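Profilin-1A (Acanthamoeba castellanii, PDB 1ACF) binds monomeric actin in a 1:1 complex, preventing polymerization at high concentration and promoting it at low concentration, and also binds the phosphoinositide PIP2. Local coordinates at residues V16-I21 and V97-E102; L22-N27 and K93-G98; A33-T38 and D61-H66; G47-A52 and R75-K80. All blocks are in the same frame, centred on the assembly; numbering follows the deposited sequence.

Contact 1. Residues V16-I21 and V97-E102; sequences VTQAAI and VGVYNE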
loop_
_atom_site.group_PDB
_atom_site.type_symbol
_atom_site.label_atom_id
_atom_site.label_comp_id
_atom_site.label_asym_id
_atom_site.label_seq_id
_atom_site.Cartn_x
_atom_site.Cartn_y
_atom_site.Cartn_z
ATOM N N VAL A 16 1.348 -2.579 -10.822
ATOM C CA VAL A 16 1.825 -2.970 -9.463
ATOM C C VAL A 16 2.329 -4.399 -9.547
ATOM O O VAL A 16 1.699 -5.179 -10.271
ATOM C CB VAL A 16 0.602 -2.736 -8.509
ATOM C CG1 VAL A 16 0.400 -3.741 -7.424
ATOM C CG2 VAL A 16 0.656 -1.309 -7.921
ATOM N N THR A 17 3.391 -4.734 -8.878
ATOM C CA THR A 17 4.029 -6.022 -8.851
ATOM C C THR A 17 3.503 -6.942 -7.786
ATOM O O THR A 17 3.358 -8.137 -8.078
ATOM C CB THR A 17 5.607 -5.888 -8.668
ATOM O OG1 THR A 17 6.078 -5.434 -9.989
ATOM C CG2 THR A 17 6.320 -7.196 -8.294
ATOM N N GLN A 18 3.356 -6.442 -6.575
ATOM C CA GLN A 18 2.885 -7.140 -5.376
ATOM C C GLN A 18 1.862 -6.190 -4.684
ATOM O O GLN A 18 2.203 -4.976 -4.651
ATOM C CB GLN A 18 4.037 -7.307 -4.349
ATOM C CG GLN A 18 5.234 -8.052 -4.924
ATOM C CD GLN A 18 6.351 -8.313 -3.982
ATOM O OE1 GLN A 18 6.512 -9.425 -3.457
ATOM N NE2 GLN A 18 7.154 -7.313 -3.717
ATOM N N ALA A 19 0.787 -6.750 -4.221
ATOM C CA ALA A 19 -0.274 -5.904 -3.530
ATOM C C ALA A 19 -0.886 -6.644 -2.363
ATOM O O ALA A 19 -1.012 -7.882 -2.266
ATOM C CB ALA A 19 -1.306 -5.458 -4.552
ATOM N N ALA A 20 -1.273 -5.892 -1.359
ATOM C CA ALA A 20 -1.953 -6.480 -0.178
ATOM C C ALA A 20 -3.092 -5.501 0.193
ATOM O O ALA A 20 -3.022 -4.346 -0.251
ATOM C CB ALA A 20 -1.045 -6.723 0.993
ATOM N N ILE A 21 -4.053 -6.028 0.932
ATOM C CA ILE A 21 -5.174 -5.232 1.442
ATOM C C ILE A 21 -5.243 -5.472 2.948
ATOM O O ILE A 21 -5.390 -6.644 3.370
ATOM C CB ILE A 21 -6.561 -5.422 0.780
ATOM C CG1 ILE A 21 -6.709 -4.739 -0.591
ATOM C CG2 ILE A 21 -7.614 -4.821 1.771
ATOM C CD1 ILE A 21 -8.010 -5.228 -1.314
ATOM N N VAL A 97 -2.096 -1.546 -0.388
ATOM C CA VAL A 97 -0.631 -1.505 -0.587
ATOM C C VAL A 97 -0.308 -2.012 -2.014
ATOM O O VAL A 97 -0.607 -3.183 -2.309
ATOM C CB VAL A 97 0.188 -2.280 0.441
ATOM C CG1 VAL A 97 1.686 -1.934 0.161
ATOM C CG2 VAL A 97 -0.145 -2.059 1.894
ATOM N N GLY A 98 0.275 -1.160 -2.777
ATOM C CA GLY A 98 0.693 -1.444 -4.160
ATOM C C GLY A 98 2.198 -1.189 -4.331
ATOM O O GLY A 98 2.654 -0.039 -4.527
ATOM N N VAL A 99 2.959 -2.308 -4.298
ATOM C CA VAL A 99 4.438 -2.215 -4.470
ATOM C C VAL A 99 4.837 -2.174 -5.961
ATOM O O VAL A 99 4.235 -2.948 -6.753
ATOM C CB VAL A 99 5.103 -3.414 -3.770
ATOM C CG1 VAL A 99 6.591 -3.514 -4.142
ATOM C CG2 VAL A 99 4.969 -3.459 -2.281
ATOM N N TYR A 100 5.774 -1.338 -6.398
ATOM C CA TYR A 100 6.161 -1.376 -7.838
ATOM C C TYR A 100 7.683 -1.526 -7.999
ATOM O O TYR A 100 8.465 -1.175 -7.077
ATOM C CB TYR A 100 5.677 -0.159 -8.671
ATOM C CG TYR A 100 6.220 1.155 -8.158
ATOM C CD1 TYR A 100 5.608 1.777 -7.058
ATOM C CD2 TYR A 100 7.375 1.743 -8.658
ATOM C CE1 TYR A 100 6.104 2.982 -6.524
ATOM C CE2 TYR A 100 7.850 2.957 -8.146
ATOM C CZ TYR A 100 7.228 3.568 -7.070
ATOM O OH TYR A 100 7.686 4.749 -6.520
ATOM N N ASN A 101 8.125 -1.997 -9.181
ATOM C CA ASN A 101 9.576 -2.146 -9.455
ATOM C C ASN A 101 9.999 -1.119 -10.519
ATOM O O ASN A 101 9.194 -0.332 -11.058
ATOM C CB ASN A 101 10.017 -3.548 -9.788
ATOM C CG ASN A 101 9.505 -4.102 -11.084
ATOM O OD1 ASN A 101 8.889 -3.436 -11.940
ATOM N ND2 ASN A 101 9.726 -5.425 -11.267
ATOM N N GLU A 102 11.289 -1.153 -10.763
ATOM C CA GLU A 102 11.953 -0.259 -11.722
ATOM C C GLU A 102 11.428 -0.418 -13.117
ATOM O O GLU A 102 11.749 0.372 -14.033
ATOM C CB GLU A 102 13.467 -0.538 -11.743
ATOM C CG GLU A 102 14.163 -0.734 -10.404
ATOM C CD GLU A 102 13.837 -1.879 -9.501
ATOM O OE1 GLU A 102 13.142 -2.814 -9.986
ATOM O OE2 GLU A 102 14.238 -1.918 -8.316
#
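Strands 18-21 and 97-100 are neighbouring antiparallel strands of the profilin sheet, with their axes 4.8 Å apart at closest approach. The tight part is the backbone. Gln18 and Val99 form one hydrogen-bonded pair, Ala20 and Val97 the next, and Ala19 and Gly98 the non-hydrogen-bonded pair between them. Val99 N gives a 2.8 Å bond to Gln18 O, nearly along the C=O axis. Thr17 N returns one to Val99 O at 2.9 Å, so both backbone polar groups of Val99 are used. Ala20 N and Val97 O bond in the carbonyl plane, and Val97 N does the same with Ala20 O. Val16 CG2 lies against the bare backbone of Gly98, 3.8 Å from Gly98 CA.

The side chains of Thr17, Gln18 and Asn101 are looser and nearer solvent. Gln18 and Val99 lie side by side and point the same way. The Gln18 chain is extended beyond CG, and NE2 comes to 3.9 Å from Val99 CG1. Thr17 and Asn101 cross at about a right angle, with Thr17 OG1 3.8 Å from Asn101 CG and no bond between them. Asn101 OD1 instead accepts from Lys103 N.

Segment 16-21 falls within the predicted actin-binding region. On the Ala19 face, Leu10 of helix 2-11 packs on Ala19, and Val113 of helix 106-121 on Val16. On the Gln18 face, Phe35 lies against Gln18 and Val99. Strands 28-31 and 84-90 continue the sheet on either side of this pair.

Contact 2. Residues L22-N27 and K93-G98; sequences LGLDGN and KAILVG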
loop_
_atom_site.group_PDB
_atom_site.type_symbol
_atom_site.label_atom_id
_atom_site.label_comp_id
_atom_site.label_asym_id
_atom_site.label_seq_id
_atom_site.Cartn_x
_atom_site.Cartn_y
_atom_site.Cartn_z
ATOM N N LEU A 22 -5.028 -4.373 3.670
ATOM C CA LEU A 22 -5.104 -4.516 5.137
ATOM C C LEU A 22 -6.331 -3.865 5.810
ATOM O O LEU A 22 -7.021 -2.982 5.300
ATOM C CB LEU A 22 -3.879 -3.836 5.746
ATOM C CG LEU A 22 -2.472 -4.314 5.708
ATOM C CD1 LEU A 22 -2.118 -4.958 4.400
ATOM C CD2 LEU A 22 -1.639 -3.082 6.040
ATOM N N GLY A 23 -6.468 -4.273 7.054
ATOM C CA GLY A 23 -7.428 -3.793 8.036
ATOM C C GLY A 23 -6.683 -2.679 8.825
ATOM O O GLY A 23 -5.468 -2.628 8.889
ATOM N N LEU A 24 -7.483 -1.798 9.425
ATOM C CA LEU A 24 -6.989 -0.666 10.230
ATOM C C LEU A 24 -6.361 -1.186 11.493
ATOM O O LEU A 24 -5.667 -0.383 12.178
ATOM C CB LEU A 24 -8.096 0.405 10.342
ATOM C CG LEU A 24 -8.502 1.200 9.119
ATOM C CD1 LEU A 24 -9.499 2.313 9.497
ATOM C CD2 LEU A 24 -7.294 1.878 8.494
ATOM N N ASP A 25 -6.517 -2.468 11.781
ATOM C CA ASP A 25 -5.796 -3.030 12.952
ATOM C C ASP A 25 -4.392 -3.517 12.498
ATOM O O ASP A 25 -3.671 -4.061 13.336
ATOM C CB ASP A 25 -6.508 -4.190 13.597
ATOM C CG ASP A 25 -6.861 -5.312 12.635
ATOM O OD1 ASP A 25 -6.834 -5.117 11.428
ATOM O OD2 ASP A 25 -7.154 -6.393 13.161
ATOM N N GLY A 26 -4.140 -3.371 11.192
ATOM C CA GLY A 26 -2.889 -3.809 10.573
ATOM C C GLY A 26 -2.813 -5.276 10.124
ATOM O O GLY A 26 -1.723 -5.676 9.682
ATOM N N ASN A 27 -3.846 -6.052 10.239
ATOM C CA ASN A 27 -3.943 -7.447 9.826
ATOM C C ASN A 27 -4.307 -7.474 8.349
ATOM O O ASN A 27 -5.074 -6.658 7.842
ATOM C CB ASN A 27 -4.795 -8.331 10.716
ATOM C CG ASN A 27 -4.089 -8.526 12.082
ATOM O OD1 ASN A 27 -2.868 -8.826 12.146
ATOM N ND2 ASN A 27 -4.794 -8.339 13.181
ATOM N N LYS A 93 -12.241 1.819 5.771
ATOM C CA LYS A 93 -12.005 0.658 6.660
ATOM C C LYS A 93 -10.766 -0.196 6.393
ATOM O O LYS A 93 -10.578 -1.208 7.106
ATOM C CB LYS A 93 -13.218 -0.315 6.503
ATOM C CG LYS A 93 -14.495 0.261 7.046
ATOM C CD LYS A 93 -15.719 -0.391 6.380
ATOM C CE LYS A 93 -16.910 0.507 6.789
ATOM N NZ LYS A 93 -16.806 1.773 5.997
ATOM N N ALA A 94 -9.985 0.131 5.378
ATOM C CA ALA A 94 -8.857 -0.700 4.941
ATOM C C ALA A 94 -7.720 0.134 4.395
ATOM O O ALA A 94 -7.866 1.352 4.198
ATOM C CB ALA A 94 -9.355 -1.585 3.743
ATOM N N ILE A 95 -6.625 -0.616 4.191
ATOM C CA ILE A 95 -5.427 0.008 3.598
ATOM C C ILE A 95 -4.949 -0.835 2.390
ATOM O O ILE A 95 -4.767 -2.021 2.559
ATOM C CB ILE A 95 -4.228 0.190 4.565
ATOM C CG1 ILE A 95 -4.679 0.886 5.876
ATOM C CG2 ILE A 95 -3.201 1.089 3.771
ATOM C CD1 ILE A 95 -3.739 0.626 7.105
ATOM N N LEU A 96 -4.786 -0.116 1.308
ATOM C CA LEU A 96 -4.300 -0.663 0.044
ATOM C C LEU A 96 -2.769 -0.442 -0.018
ATOM O O LEU A 96 -2.351 0.673 0.286
ATOM C CB LEU A 96 -4.906 -0.094 -1.229
ATOM C CG LEU A 96 -6.368 -0.055 -1.426
ATOM C CD1 LEU A 96 -6.804 0.385 -2.799
ATOM C CD2 LEU A 96 -6.910 -1.473 -1.135
ATOM N N VAL A 97 -2.096 -1.546 -0.388
ATOM C CA VAL A 97 -0.631 -1.505 -0.587
ATOM C C VAL A 97 -0.308 -2.012 -2.014
ATOM O O VAL A 97 -0.607 -3.183 -2.309
ATOM C CB VAL A 97 0.188 -2.280 0.441
ATOM C CG1 VAL A 97 1.686 -1.934 0.161
ATOM C CG2 VAL A 97 -0.145 -2.059 1.894
ATOM N N GLY A 98 0.275 -1.160 -2.777
ATOM C CA GLY A 98 0.693 -1.444 -4.160
ATOM C C GLY A 98 2.198 -1.189 -4.331
ATOM O O GLY A 98 2.654 -0.039 -4.527
HETATM O O HOH W 1 -10.667 -2.086 9.923
#
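A type I beta turn, Gly23 to Gly26, follows the Leu22 pairing in a strand of the antiparallel profilin sheet, and residues 93-98 run beside it. Lys93 comes first. Its side chain leads away, and its NZ bonds to Gly124 O near the C terminus. Its carbonyl faces the turn: a water donates to Lys93 O at 3.0 Å and accepts from Leu24 N, so it bridges the two backbones. Leu24 CG rests 3.8 Å from the same Lys93 O.

Ala94 follows, its methyl packing on Trp29 of strand 28-31. Ile95 and Leu22 carry much of the contact. They pair through two short backbone bonds. Leu22 N to Ile95 O is 2.6 Å, almost straight at 170°, and in the carbonyl plane. Ile95 N to Leu22 O is also 2.6 Å, but the donor stands above the carbonyl plane. The Ile95 side chain has CG1 beside the backbone N (chi1 -51°) and crosses Leu24 at about a right angle. The exposed Leu24 folds back from the turn over the strand: its CD2 methyl sits 3.8 Å from Ile95 CG1 and 4.0 Å from Ile95 CD1. Ala46 and Phe49 of helix 39-50 also pack on Ile95.

Leu96 points to the other face, into helix 106-121. Val97 comes back to the Ile95 face, and its CG2 lies 4.3 Å from Leu22 CD1.

Contact 3. Residues A33-T38 and D61-H66; sequences AGFAVT and DLAGVH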
loop_
_atom_site.group_PDB
_atom_site.type_symbol
_atom_site.label_atom_id
_atom_site.label_comp_id
_atom_site.label_asym_id
_atom_site.label_seq_id
_atom_site.Cartn_x
_atom_site.Cartn_y
_atom_site.Cartn_z
ATOM N N ALA A 33 0.439 -13.631 -3.968
ATOM C CA ALA A 33 1.263 -14.846 -3.650
ATOM C C ALA A 33 2.695 -14.442 -3.374
ATOM O O ALA A 33 3.271 -13.702 -4.209
ATOM C CB ALA A 33 1.094 -15.873 -4.788
ATOM N N GLY A 34 3.285 -14.826 -2.257
ATOM C CA GLY A 34 4.643 -14.411 -1.942
ATOM C C GLY A 34 4.851 -13.042 -1.384
ATOM O O GLY A 34 6.000 -12.709 -0.970
ATOM N N PHE A 35 3.867 -12.139 -1.367
ATOM C CA PHE A 35 4.046 -10.799 -0.734
ATOM C C PHE A 35 3.608 -10.885 0.739
ATOM O O PHE A 35 2.515 -11.342 1.065
ATOM C CB PHE A 35 3.395 -9.722 -1.524
ATOM C CG PHE A 35 3.479 -8.336 -0.953
ATOM C CD1 PHE A 35 4.720 -7.790 -0.613
ATOM C CD2 PHE A 35 2.341 -7.578 -0.713
ATOM C CE1 PHE A 35 4.863 -6.500 -0.161
ATOM C CE2 PHE A 35 2.443 -6.237 -0.276
ATOM C CZ PHE A 35 3.729 -5.698 -0.031
ATOM N N ALA A 36 4.455 -10.513 1.700
ATOM C CA ALA A 36 4.102 -10.575 3.096
ATOM C C ALA A 36 4.346 -9.333 3.954
ATOM O O ALA A 36 5.487 -9.006 4.313
ATOM C CB ALA A 36 4.694 -11.817 3.795
ATOM N N VAL A 37 3.280 -8.676 4.317
ATOM C CA VAL A 37 3.275 -7.499 5.208
ATOM C C VAL A 37 3.021 -8.086 6.616
ATOM O O VAL A 37 2.011 -8.763 6.854
ATOM C CB VAL A 37 2.279 -6.405 4.878
ATOM C CG1 VAL A 37 2.193 -5.402 6.026
ATOM C CG2 VAL A 37 2.591 -5.675 3.589
ATOM N N THR A 38 3.991 -7.912 7.494
ATOM C CA THR A 38 3.739 -8.536 8.829
ATOM C C THR A 38 2.793 -7.666 9.622
ATOM O O THR A 38 2.529 -6.477 9.257
ATOM C CB THR A 38 5.103 -8.959 9.479
ATOM O OG1 THR A 38 5.794 -7.767 9.923
ATOM C CG2 THR A 38 5.954 -9.672 8.389
ATOM N N ASP A 61 9.043 -0.239 6.816
ATOM C CA ASP A 61 9.236 -1.589 6.351
ATOM C C ASP A 61 8.000 -2.307 5.818
ATOM O O ASP A 61 7.024 -2.513 6.525
ATOM C CB ASP A 61 9.838 -2.469 7.495
ATOM C CG ASP A 61 11.276 -2.086 7.806
ATOM O OD1 ASP A 61 11.855 -1.148 7.227
ATOM O OD2 ASP A 61 11.797 -2.768 8.726
ATOM N N LEU A 62 8.146 -2.813 4.617
ATOM C CA LEU A 62 7.099 -3.673 4.014
ATOM C C LEU A 62 7.847 -4.907 3.446
ATOM O O LEU A 62 8.736 -4.770 2.611
ATOM C CB LEU A 62 6.163 -2.941 3.093
ATOM C CG LEU A 62 4.907 -2.220 3.568
ATOM C CD1 LEU A 62 4.337 -2.797 4.870
ATOM C CD2 LEU A 62 5.115 -0.712 3.716
ATOM N N ALA A 63 7.519 -6.075 3.974
ATOM C CA ALA A 63 8.044 -7.363 3.576
ATOM C C ALA A 63 9.526 -7.309 3.247
ATOM O O ALA A 63 9.926 -7.546 2.082
ATOM C CB ALA A 63 7.226 -7.866 2.364
ATOM N N GLY A 64 10.360 -6.950 4.219
ATOM C CA GLY A 64 11.804 -6.908 3.965
ATOM C C GLY A 64 12.402 -5.746 3.235
ATOM O O GLY A 64 13.665 -5.651 3.161
ATOM N N VAL A 65 11.610 -4.828 2.679
ATOM C CA VAL A 65 12.212 -3.674 2.043
ATOM C C VAL A 65 12.007 -2.444 2.917
ATOM O O VAL A 65 10.859 -2.168 3.351
ATOM C CB VAL A 65 11.662 -3.439 0.634
ATOM C CG1 VAL A 65 12.438 -2.329 -0.037
ATOM C CG2 VAL A 65 11.533 -4.695 -0.176
ATOM N N HIS A 66 13.050 -1.725 3.166
ATOM C CA HIS A 66 12.905 -0.470 3.926
ATOM C C HIS A 66 12.842 0.663 2.908
ATOM O O HIS A 66 13.764 0.991 2.123
ATOM C CB HIS A 66 13.988 -0.229 4.930
ATOM C CG HIS A 66 13.861 0.970 5.819
ATOM N ND1 HIS A 66 13.428 0.905 7.130
ATOM C CD2 HIS A 66 14.171 2.278 5.568
ATOM C CE1 HIS A 66 13.432 2.113 7.653
ATOM N NE2 HIS A 66 13.869 2.930 6.727
#
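A tight beta hairpin with a type I' turn, Leu62 to Val65, meets the irregular loop that leads from strand 28-31 to helix 39-50. Two backbone hydrogen bonds between Leu62 and Val65 close the hairpin. No hydrogen bond joins it to the loop, so the contact is apolar packing.

Val37 and Leu62 lie side by side and point the same way. Val37 CG1 is anti to the backbone N (chi1 169°), and CG2 is beside it. Leu62 CD1 meets both branches equally, at 3.6 Å from Val37 CG1 and 3.6 Å from Val37 CG2. Ala63, at the turn, points its methyl toward the loop. Phe35 reaches it with the ring swung anti to the backbone N (chi1 178°). Phe35 CE1 is 3.7 Å from Ala63 CB, approached obliquely to the ring.

Away from the loop, the hairpin arms are joined by His66 ND1, which donates to Asp61 OD1 at 2.6 Å. The carboxylate uses its syn lone pair, while the oxygen is tilted 26° from the imidazole plane. With NE2 in a weak hydrogen bond to Gly58 O as well, the nearby carboxylate would be expected to favour a protonated ring.

Thr38 ends the loop as the N-cap of helix 39-50, whose Gln41 touches Leu62 and Asp61. On the other side, the Phe35 ring lies on Gln18 and Ala20 of strand 18-23. The loop therefore runs from strand 18-23, next to one edge of the sheet, across to strand 60-62 at the other.

Contact 4. Residues G47-A52 and R75-K80; sequences GAFNNA and RSIYGK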
loop_
_atom_site.group_PDB
_atom_site.type_symbol
_atom_site.label_atom_id
_atom_site.label_comp_id
_atom_site.label_asym_id
_atom_site.label_seq_id
_atom_site.Cartn_x
_atom_site.Cartn_y
_atom_site.Cartn_z
ATOM N N GLY A 47 -0.926 3.086 11.932
ATOM C CA GLY A 47 -0.544 4.054 12.926
ATOM C C GLY A 47 -0.094 5.376 12.323
ATOM O O GLY A 47 -0.465 6.479 12.783
ATOM N N ALA A 48 0.713 5.252 11.294
ATOM C CA ALA A 48 1.274 6.433 10.605
ATOM C C ALA A 48 0.172 7.209 9.881
ATOM O O ALA A 48 0.352 8.421 9.627
ATOM C CB ALA A 48 2.428 6.007 9.712
ATOM N N PHE A 49 -0.908 6.510 9.536
ATOM C CA PHE A 49 -1.997 7.273 8.843
ATOM C C PHE A 49 -2.514 8.322 9.871
ATOM O O PHE A 49 -2.851 9.453 9.462
ATOM C CB PHE A 49 -3.032 6.432 8.180
ATOM C CG PHE A 49 -2.651 5.939 6.798
ATOM C CD1 PHE A 49 -2.587 6.808 5.723
ATOM C CD2 PHE A 49 -2.339 4.589 6.623
ATOM C CE1 PHE A 49 -2.243 6.348 4.462
ATOM C CE2 PHE A 49 -2.026 4.112 5.334
ATOM C CZ PHE A 49 -1.982 4.984 4.268
ATOM N N ASN A 50 -2.485 7.925 11.118
ATOM C CA ASN A 50 -2.862 8.830 12.259
ATOM C C ASN A 50 -1.744 9.810 12.553
ATOM O O ASN A 50 -1.884 11.046 12.390
ATOM C CB ASN A 50 -3.311 7.898 13.403
ATOM C CG ASN A 50 -4.514 7.086 12.854
ATOM O OD1 ASN A 50 -5.332 7.727 12.128
ATOM N ND2 ASN A 50 -4.601 5.803 13.134
ATOM N N ASN A 51 -0.582 9.339 12.937
ATOM C CA ASN A 51 0.558 10.286 13.219
ATOM C C ASN A 51 1.746 9.764 12.390
ATOM O O ASN A 51 2.121 8.632 12.729
ATOM C CB ASN A 51 0.856 10.275 14.729
ATOM C CG ASN A 51 2.059 11.184 15.023
ATOM O OD1 ASN A 51 2.457 11.999 14.181
ATOM N ND2 ASN A 51 2.623 11.080 16.216
ATOM N N ALA A 52 2.162 10.475 11.410
ATOM C CA ALA A 52 3.257 10.143 10.533
ATOM C C ALA A 52 4.603 10.698 11.047
ATOM O O ALA A 52 5.467 10.936 10.203
ATOM C CB ALA A 52 3.037 10.758 9.143
ATOM N N ARG A 75 -4.555 10.245 3.950
ATOM C CA ARG A 75 -5.048 9.284 2.941
ATOM C C ARG A 75 -3.941 8.498 2.255
ATOM O O ARG A 75 -4.129 7.308 1.978
ATOM C CB ARG A 75 -5.981 9.960 1.918
ATOM C CG ARG A 75 -6.498 8.975 0.816
ATOM C CD ARG A 75 -6.592 9.705 -0.446
ATOM N NE ARG A 75 -7.010 9.077 -1.598
ATOM C CZ ARG A 75 -8.095 8.684 -2.231
ATOM N NH1 ARG A 75 -9.332 8.845 -1.778
ATOM N NH2 ARG A 75 -7.985 8.125 -3.461
ATOM N N SER A 76 -2.795 9.103 2.014
ATOM C CA SER A 76 -1.706 8.494 1.258
ATOM C C SER A 76 -0.318 8.560 1.816
ATOM O O SER A 76 0.125 9.708 1.985
ATOM C CB SER A 76 -1.608 9.352 -0.047
ATOM O OG SER A 76 -2.748 9.029 -0.838
ATOM N N ILE A 77 0.323 7.403 1.901
ATOM C CA ILE A 77 1.725 7.273 2.276
ATOM C C ILE A 77 2.495 6.588 1.106
ATOM O O ILE A 77 2.251 5.424 0.723
ATOM C CB ILE A 77 1.998 6.504 3.597
ATOM C CG1 ILE A 77 1.556 7.357 4.828
ATOM C CG2 ILE A 77 3.560 6.151 3.723
ATOM C CD1 ILE A 77 1.372 6.443 6.102
ATOM N N TYR A 78 3.450 7.322 0.589
ATOM C CA TYR A 78 4.302 6.844 -0.511
ATOM C C TYR A 78 5.755 6.596 0.006
ATOM O O TYR A 78 6.371 7.394 0.728
ATOM C CB TYR A 78 4.267 7.806 -1.682
ATOM C CG TYR A 78 2.964 7.927 -2.455
ATOM C CD1 TYR A 78 1.758 7.329 -2.088
ATOM C CD2 TYR A 78 2.943 8.828 -3.526
ATOM C CE1 TYR A 78 0.581 7.579 -2.792
ATOM C CE2 TYR A 78 1.793 9.099 -4.237
ATOM C CZ TYR A 78 0.609 8.449 -3.873
ATOM O OH TYR A 78 -0.481 8.739 -4.651
ATOM N N GLY A 79 6.248 5.441 -0.437
ATOM C CA GLY A 79 7.596 4.941 -0.134
ATOM C C GLY A 79 8.403 4.782 -1.433
ATOM O O GLY A 79 7.818 4.467 -2.506
ATOM N N LYS A 80 9.685 5.017 -1.264
ATOM C CA LYS A 80 10.604 4.919 -2.425
ATOM C C LYS A 80 11.879 4.244 -1.919
ATOM O O LYS A 80 12.343 4.536 -0.812
ATOM C CB LYS A 80 10.977 6.228 -3.088
ATOM C CG LYS A 80 11.727 6.081 -4.413
ATOM C CD LYS A 80 12.477 7.368 -4.821
ATOM C CE LYS A 80 13.636 7.651 -3.874
ATOM N NZ LYS A 80 14.007 9.096 -3.916
#
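Phe49 holds CG beside its backbone N (chi1 -83°), and its second torsion turns the ring so that one face meets strand 76-81. Ile77 places CG1 beside its own N (chi1 -71°) and extends CD1 beyond it. The two side chains cross obliquely. Ile77 CD1 stands over the centre of the Phe49 ring, 3.9 Å from the centroid and only 5° off the ring normal. This is a CH-pi contact with the methyl almost squarely over the face. Ile77 CG1 lies over the same face, 3.9 Å from Phe49 CE1. Ile77 CD1 also touches Ala48 CB of the helix, at 3.8 Å.

The rim of the ring meets backbone. Phe49 CE1 is 3.3 Å from Arg75 O, and Ser76 N lies at the ring edge, near its plane. That N-H is already taken by Asp73 OD1, so it is not directed at the ring. No hydrogen bond crosses between the two segments.

The polar side chains lead the other way. Arg75 NH2 makes salt bridges with Asp118 and Glu114 of helix 106-121, and Ser76 OG bonds to Glu114. The Arg75 side chain is about 6 Å from that of Lys115, an actin-binding site. Ile77 faces helix 39-50, while Ser76, and Arg75 before the strand, turn to helix 106-121. Such packing of helices on both sides of a central antiparallel sheet is the profilin fold.

How the contacts relate
From the N terminus, strand 18-23 opens two loops at once. Contact 2 closes the inner one on strand 94-100 and contact 1 the outer. They adjoin on the same strand pair, share Val97 and Gly98, and touch through Ile21 and Leu96. Contacts 3 and 4 both nest inside these loops. They cross each other, since 47-52 lies between 33-38 and 61-66, while 75-80 follows. Contact 3 ties the loop after strand 28-31 to the edge hairpin, and contact 4 ties helix 39-50 to strand 76-81. Phe35 joins contact 3 to contact 1 by packing on Val99, and Phe49 joins contact 4 to contact 2 through Ile95.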